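Local coordinates for ATP-dependent kinase YFH7 (Saccharomyces cerevisiae, PDB 2GA8), which acts as an ATP-dependent kinase, with ATP hydrolysis activity, and could be involved in endoplasmic reticulum membrane assembly, at residues D9-L14 and V25-V30; N132-A137 and C199-K204. One frame throughout, in Å; residues are numbered along the deposited sequence.

Interaction 1. Residues D9-L14 and V25-V30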
loop_
_atom_site.group_PDB
_atom_site.type_symbol
_atom_site.label_atom_id
_atom_site.label_comp_id
_atom_site.label_asym_id
_atom_site.label_seq_id
_atom_site.Cartn_x
_atom_site.Cartn_y
_atom_site.Cartn_z
ATOM N N ASP A 9 -14.615 13.760 -0.166
ATOM C CA ASP A 9 -14.587 15.210 -0.032
ATOM C C ASP A 9 -13.384 15.663 0.780
ATOM O O ASP A 9 -12.720 16.632 0.424
ATOM C CB ASP A 9 -15.872 15.732 0.620
ATOM C CG ASP A 9 -17.079 15.607 -0.288
ATOM O OD1 ASP A 9 -16.902 15.623 -1.525
ATOM O OD2 ASP A 9 -18.210 15.508 0.237
ATOM N N ASP A 10 -13.096 14.958 1.872
ATOM C CA ASP A 10 -11.966 15.334 2.699
ATOM C C ASP A 10 -10.653 15.129 1.954
ATOM O O ASP A 10 -9.730 15.921 2.101
ATOM C CB ASP A 10 -11.970 14.546 4.015
ATOM C CG ASP A 10 -13.154 14.911 4.905
ATOM O OD1 ASP A 10 -13.531 16.103 4.936
ATOM O OD2 ASP A 10 -13.699 14.013 5.573
ATOM N N VAL A 11 -10.576 14.077 1.143
ATOM C CA VAL A 11 -9.362 13.817 0.367
ATOM C C VAL A 11 -9.156 14.948 -0.644
ATOM O O VAL A 11 -8.054 15.477 -0.784
ATOM C CB VAL A 11 -9.456 12.475 -0.386
ATOM C CG1 VAL A 11 -8.275 12.324 -1.341
ATOM C CG2 VAL A 11 -9.470 11.330 0.607
ATOM N N LEU A 12 -10.225 15.334 -1.338
ATOM C CA LEU A 12 -10.123 16.408 -2.318
ATOM C C LEU A 12 -9.793 17.738 -1.653
ATOM O O LEU A 12 -9.131 18.589 -2.244
ATOM C CB LEU A 12 -11.425 16.533 -3.118
ATOM C CG LEU A 12 -11.766 15.326 -3.995
ATOM C CD1 LEU A 12 -13.055 15.590 -4.761
ATOM C CD2 LEU A 12 -10.625 15.062 -4.962
ATOM N N GLN A 13 -10.252 17.923 -0.421
ATOM C CA GLN A 13 -9.972 19.168 0.276
ATOM C C GLN A 13 -8.487 19.283 0.588
ATOM O O GLN A 13 -7.893 20.352 0.442
ATOM C CB GLN A 13 -10.782 19.253 1.567
ATOM C CG GLN A 13 -10.521 20.515 2.361
ATOM C CD GLN A 13 -11.543 20.718 3.454
ATOM O OE1 GLN A 13 -11.673 19.892 4.360
ATOM N NE2 GLN A 13 -12.283 21.818 3.374
ATOM N N LEU A 14 -7.887 18.179 1.016
ATOM C CA LEU A 14 -6.464 18.188 1.337
ATOM C C LEU A 14 -5.640 18.346 0.067
ATOM O O LEU A 14 -4.678 19.111 0.038
ATOM C CB LEU A 14 -6.058 16.907 2.066
ATOM C CG LEU A 14 -4.575 16.853 2.473
ATOM C CD1 LEU A 14 -4.214 18.100 3.272
ATOM C CD2 LEU A 14 -4.308 15.611 3.294
ATOM N N VAL A 25 -1.332 13.289 -2.718
ATOM C CA VAL A 25 -1.694 13.181 -1.317
ATOM C C VAL A 25 -1.872 11.704 -1.016
ATOM O O VAL A 25 -2.248 10.926 -1.889
ATOM C CB VAL A 25 -2.992 13.945 -1.009
ATOM C CG1 VAL A 25 -2.797 15.428 -1.317
ATOM C CG2 VAL A 25 -4.136 13.376 -1.813
ATOM N N CYS A 26 -1.574 11.317 0.214
ATOM C CA CYS A 26 -1.695 9.921 0.600
ATOM C C CYS A 26 -2.766 9.734 1.650
ATOM O O CYS A 26 -3.026 10.622 2.458
ATOM C CB CYS A 26 -0.365 9.397 1.151
ATOM S SG CYS A 26 0.961 9.264 -0.084
ATOM N N VAL A 27 -3.387 8.565 1.621
ATOM C CA VAL A 27 -4.410 8.229 2.590
ATOM C C VAL A 27 -4.044 6.876 3.166
ATOM O O VAL A 27 -3.748 5.940 2.424
ATOM C CB VAL A 27 -5.803 8.117 1.948
ATOM C CG1 VAL A 27 -6.831 7.719 3.012
ATOM C CG2 VAL A 27 -6.188 9.438 1.292
ATOM N N ILE A 28 -4.019 6.796 4.489
ATOM C CA ILE A 28 -3.740 5.544 5.176
ATOM C C ILE A 28 -5.068 5.060 5.739
ATOM O O ILE A 28 -5.789 5.823 6.384
ATOM C CB ILE A 28 -2.749 5.720 6.355
ATOM C CG1 ILE A 28 -1.313 5.813 5.826
ATOM C CG2 ILE A 28 -2.878 4.529 7.327
ATOM C CD1 ILE A 28 -0.276 6.107 6.910
ATOM N N LEU A 29 -5.401 3.803 5.462
ATOM C CA LEU A 29 -6.630 3.213 5.970
ATOM C C LEU A 29 -6.231 1.906 6.649
ATOM O O LEU A 29 -5.767 0.972 5.992
ATOM C CB LEU A 29 -7.612 2.928 4.829
ATOM C CG LEU A 29 -8.901 2.215 5.254
ATOM C CD1 LEU A 29 -9.627 3.043 6.312
ATOM C CD2 LEU A 29 -9.794 1.996 4.030
ATOM N N VAL A 30 -6.397 1.859 7.966
ATOM C CA VAL A 30 -6.056 0.675 8.745
ATOM C C VAL A 30 -7.287 0.030 9.365
ATOM O O VAL A 30 -8.205 0.712 9.819
ATOM C CB VAL A 30 -5.069 1.022 9.897
ATOM C CG1 VAL A 30 -4.989 -0.134 10.896
ATOM C CG2 VAL A 30 -3.688 1.312 9.330
#
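Val11 on helix 4-17 meets Val27 on strand 25-30, and this is the tight part of the contact. Val11 CG2 lies 3.8 Å from Val27 CG2. The two side chains cross at about a right angle, and the touch is between one methyl of each. In Val11, CG1 stands anti to the backbone N (chi1 172°). That leaves CG2 beside the backbone N and facing Val27, while CG1 turns to Val25, two residues earlier in the strand. There the packing is already looser, with Val11 CG1 4.3 Å from Val25 CG2. Leu14, one helical turn on, is partly exposed and marks the loose end. Its branch carbon CG comes no nearer than 4.4 Å to Val25 CG1, and its backbone C is 4.3 Å from the same methyl. The side-chain contacts are all apolar. The segment axes run roughly antiparallel, at 146°, and approach to 9.2 Å. Helix 4-17 lies on one face of the parallel sheet, an arrangement consistent with the layered alpha/beta fold of P-loop proteins. Strand 25-30 is the central strand of five, hydrogen-bonded to strand 262-267 through Val25 and Val27. The helix spans both of its neighbours: Val11 also touches Ile262 of strand 262-267, and Leu14 touches Leu291 of strand 290-296.

Interaction 2. Residues N132-A137 and C199-K204. With SO4 (sulfate ion), chain I.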
loop_
_atom_site.group_PDB
_atom_site.type_symbol
_atom_site.label_atom_id
_atom_site.label_comp_id
_atom_site.label_asym_id
_atom_site.label_seq_id
_atom_site.Cartn_x
_atom_site.Cartn_y
_atom_site.Cartn_z
ATOM N N ASN A 132 8.062 -9.600 -3.970
ATOM C CA ASN A 132 7.500 -8.349 -3.462
ATOM C C ASN A 132 8.182 -7.150 -4.109
ATOM O O ASN A 132 8.157 -6.044 -3.573
ATOM C CB ASN A 132 7.681 -8.264 -1.943
ATOM C CG ASN A 132 7.120 -9.473 -1.222
ATOM O OD1 ASN A 132 7.833 -10.156 -0.491
ATOM N ND2 ASN A 132 5.837 -9.737 -1.421
ATOM N N ALA A 133 8.794 -7.372 -5.264
ATOM C CA ALA A 133 9.499 -6.304 -5.956
ATOM C C ALA A 133 8.612 -5.142 -6.388
ATOM O O ALA A 133 7.448 -5.326 -6.756
ATOM C CB ALA A 133 10.230 -6.868 -7.183
ATOM N N ILE A 134 9.186 -3.946 -6.317
ATOM C CA ILE A 134 8.539 -2.716 -6.762
ATOM C C ILE A 134 9.263 -2.458 -8.079
ATOM O O ILE A 134 10.481 -2.625 -8.151
ATOM C CB ILE A 134 8.826 -1.541 -5.802
ATOM C CG1 ILE A 134 8.150 -1.795 -4.453
ATOM C CG2 ILE A 134 8.352 -0.225 -6.425
ATOM C CD1 ILE A 134 8.654 -0.890 -3.341
ATOM N N ARG A 135 8.530 -2.077 -9.121
ATOM C CA ARG A 135 9.156 -1.824 -10.414
ATOM C C ARG A 135 8.921 -0.398 -10.873
ATOM O O ARG A 135 7.808 0.116 -10.791
ATOM C CB ARG A 135 8.633 -2.810 -11.462
ATOM C CG ARG A 135 9.052 -4.248 -11.188
ATOM C CD ARG A 135 8.718 -5.166 -12.354
ATOM N NE ARG A 135 9.272 -6.503 -12.152
ATOM C CZ ARG A 135 8.894 -7.330 -11.184
ATOM N NH1 ARG A 135 7.950 -6.965 -10.325
ATOM N NH2 ARG A 135 9.467 -8.520 -11.066
ATOM N N ILE A 136 9.986 0.239 -11.344
ATOM C CA ILE A 136 9.910 1.615 -11.809
ATOM C C ILE A 136 10.324 1.677 -13.277
ATOM O O ILE A 136 11.388 1.182 -13.650
ATOM C CB ILE A 136 10.836 2.515 -10.975
ATOM C CG1 ILE A 136 10.556 2.300 -9.483
ATOM C CG2 ILE A 136 10.615 3.979 -11.341
ATOM C CD1 ILE A 136 11.518 3.015 -8.573
ATOM N N ALA A 137 9.481 2.281 -14.108
ATOM C CA ALA A 137 9.767 2.392 -15.534
ATOM C C ALA A 137 10.379 3.747 -15.889
ATOM O O ALA A 137 11.104 4.339 -15.090
ATOM C CB ALA A 137 8.493 2.164 -16.334
ATOM N N CYS A 199 6.935 3.555 0.480
ATOM C CA CYS A 199 6.505 4.800 1.114
ATOM C C CYS A 199 7.527 5.916 0.927
ATOM O O CYS A 199 7.148 7.066 0.752
ATOM C CB CYS A 199 6.216 4.586 2.597
ATOM S SG CYS A 199 4.781 3.532 2.875
ATOM N N LYS A 200 8.817 5.578 0.943
ATOM C CA LYS A 200 9.860 6.589 0.740
ATOM C C LYS A 200 9.803 7.089 -0.708
ATOM O O LYS A 200 10.023 8.268 -0.983
ATOM C CB LYS A 200 11.246 6.002 1.007
ATOM C CG LYS A 200 11.500 5.606 2.448
ATOM C CD LYS A 200 12.963 5.212 2.641
ATOM C CE LYS A 200 13.283 4.962 4.103
ATOM N NZ LYS A 200 14.729 4.639 4.285
ATOM N N ILE A 201 9.525 6.174 -1.630
ATOM C CA ILE A 201 9.419 6.513 -3.041
ATOM C C ILE A 201 8.217 7.430 -3.230
ATOM O O ILE A 201 8.298 8.445 -3.923
ATOM C CB ILE A 201 9.249 5.233 -3.898
ATOM C CG1 ILE A 201 10.578 4.474 -3.942
ATOM C CG2 ILE A 201 8.760 5.588 -5.298
ATOM C CD1 ILE A 201 10.506 3.139 -4.647
ATOM N N LEU A 202 7.099 7.078 -2.602
ATOM C CA LEU A 202 5.905 7.903 -2.713
ATOM C C LEU A 202 6.122 9.294 -2.123
ATOM O O LEU A 202 5.691 10.298 -2.695
ATOM C CB LEU A 202 4.721 7.226 -2.018
ATOM C CG LEU A 202 4.222 5.943 -2.684
ATOM C CD1 LEU A 202 3.093 5.341 -1.855
ATOM C CD2 LEU A 202 3.736 6.261 -4.095
ATOM N N ALA A 203 6.788 9.357 -0.975
ATOM C CA ALA A 203 7.040 10.642 -0.340
ATOM C C ALA A 203 7.930 11.497 -1.228
ATOM O O ALA A 203 7.755 12.712 -1.307
ATOM C CB ALA A 203 7.690 10.445 1.033
ATOM N N LYS A 204 8.884 10.862 -1.899
ATOM C CA LYS A 204 9.780 11.599 -2.778
ATOM C C LYS A 204 9.013 12.138 -3.982
ATOM O O LYS A 204 9.275 13.254 -4.434
ATOM C CB LYS A 204 10.937 10.709 -3.245
ATOM C CG LYS A 204 11.977 11.456 -4.076
ATOM C CD LYS A 204 13.278 10.667 -4.212
ATOM C CE LYS A 204 14.331 11.492 -4.944
ATOM N NZ LYS A 204 15.660 10.819 -4.973
HETATM S S SO4 I . 15.671 3.527 7.674
HETATM O O1 SO4 I . 14.926 2.253 7.733
HETATM O O2 SO4 I . 16.354 3.633 6.370
HETATM O O3 SO4 I . 14.735 4.656 7.833
HETATM O O4 SO4 I . 16.673 3.563 8.759
#
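A strand of the mixed beta-sheet, 134-136, packs here against helix 192-206, away from the ATP site. Ile134 and Ile136 both point toward the helix, and Ile201 points back at them. Ile201 carries the helix side alone, and its end methyl meets both strand residues. Ile136 and Ile201 reach toward each other tip to tip, with Ile136 CD1 4.1 Å from Ile201 CD1. Ile134 offers its branch methyl instead, with Ile134 CG2 4.4 Å from Ile201 CD1. In Ile201, CG1 is anti to the carbonyl carbon (chi1 -72°), and the second torsion is extended (175°), which carries CD1 out to the strand. The contact is buried but small, at 102 Å² for both sides. Ile237 of the adjacent strand 237-243 touches both Ile134 and Ile201, so the apolar patch continues across the sheet. Lys204, farther along the helix, forms a salt bridge with Asp77. Lys200 is exposed and lies beside Thr283 of helix 275-285. Its extended chain reaches a sulfate ion, probably from the crystallisation liquor, which Lys279 also binds. Lys200 NZ donates a hydrogen bond to O2 of the sulfate at 2.8 Å.

Overall arrangement
Interactions 1 and 2 follow one another along the chain, and their strands belong to different sheets, the parallel sheet of five strands and the mixed one, respectively. Their centres lie 19 Å apart. Their nearest atoms come within about 5 Å, but they do not touch. Interaction 1 is the one closer in sequence to the ATP site, because strand 25-30 leads directly into the P-loop, which begins at Gly31. The side chain of Val27 is about 10 Å from that of Lys37, assigned to ATP binding by similarity. Interaction 2 lies away from this site, although the side chain of Ile201 is about 10 Å from a bound mercury ion.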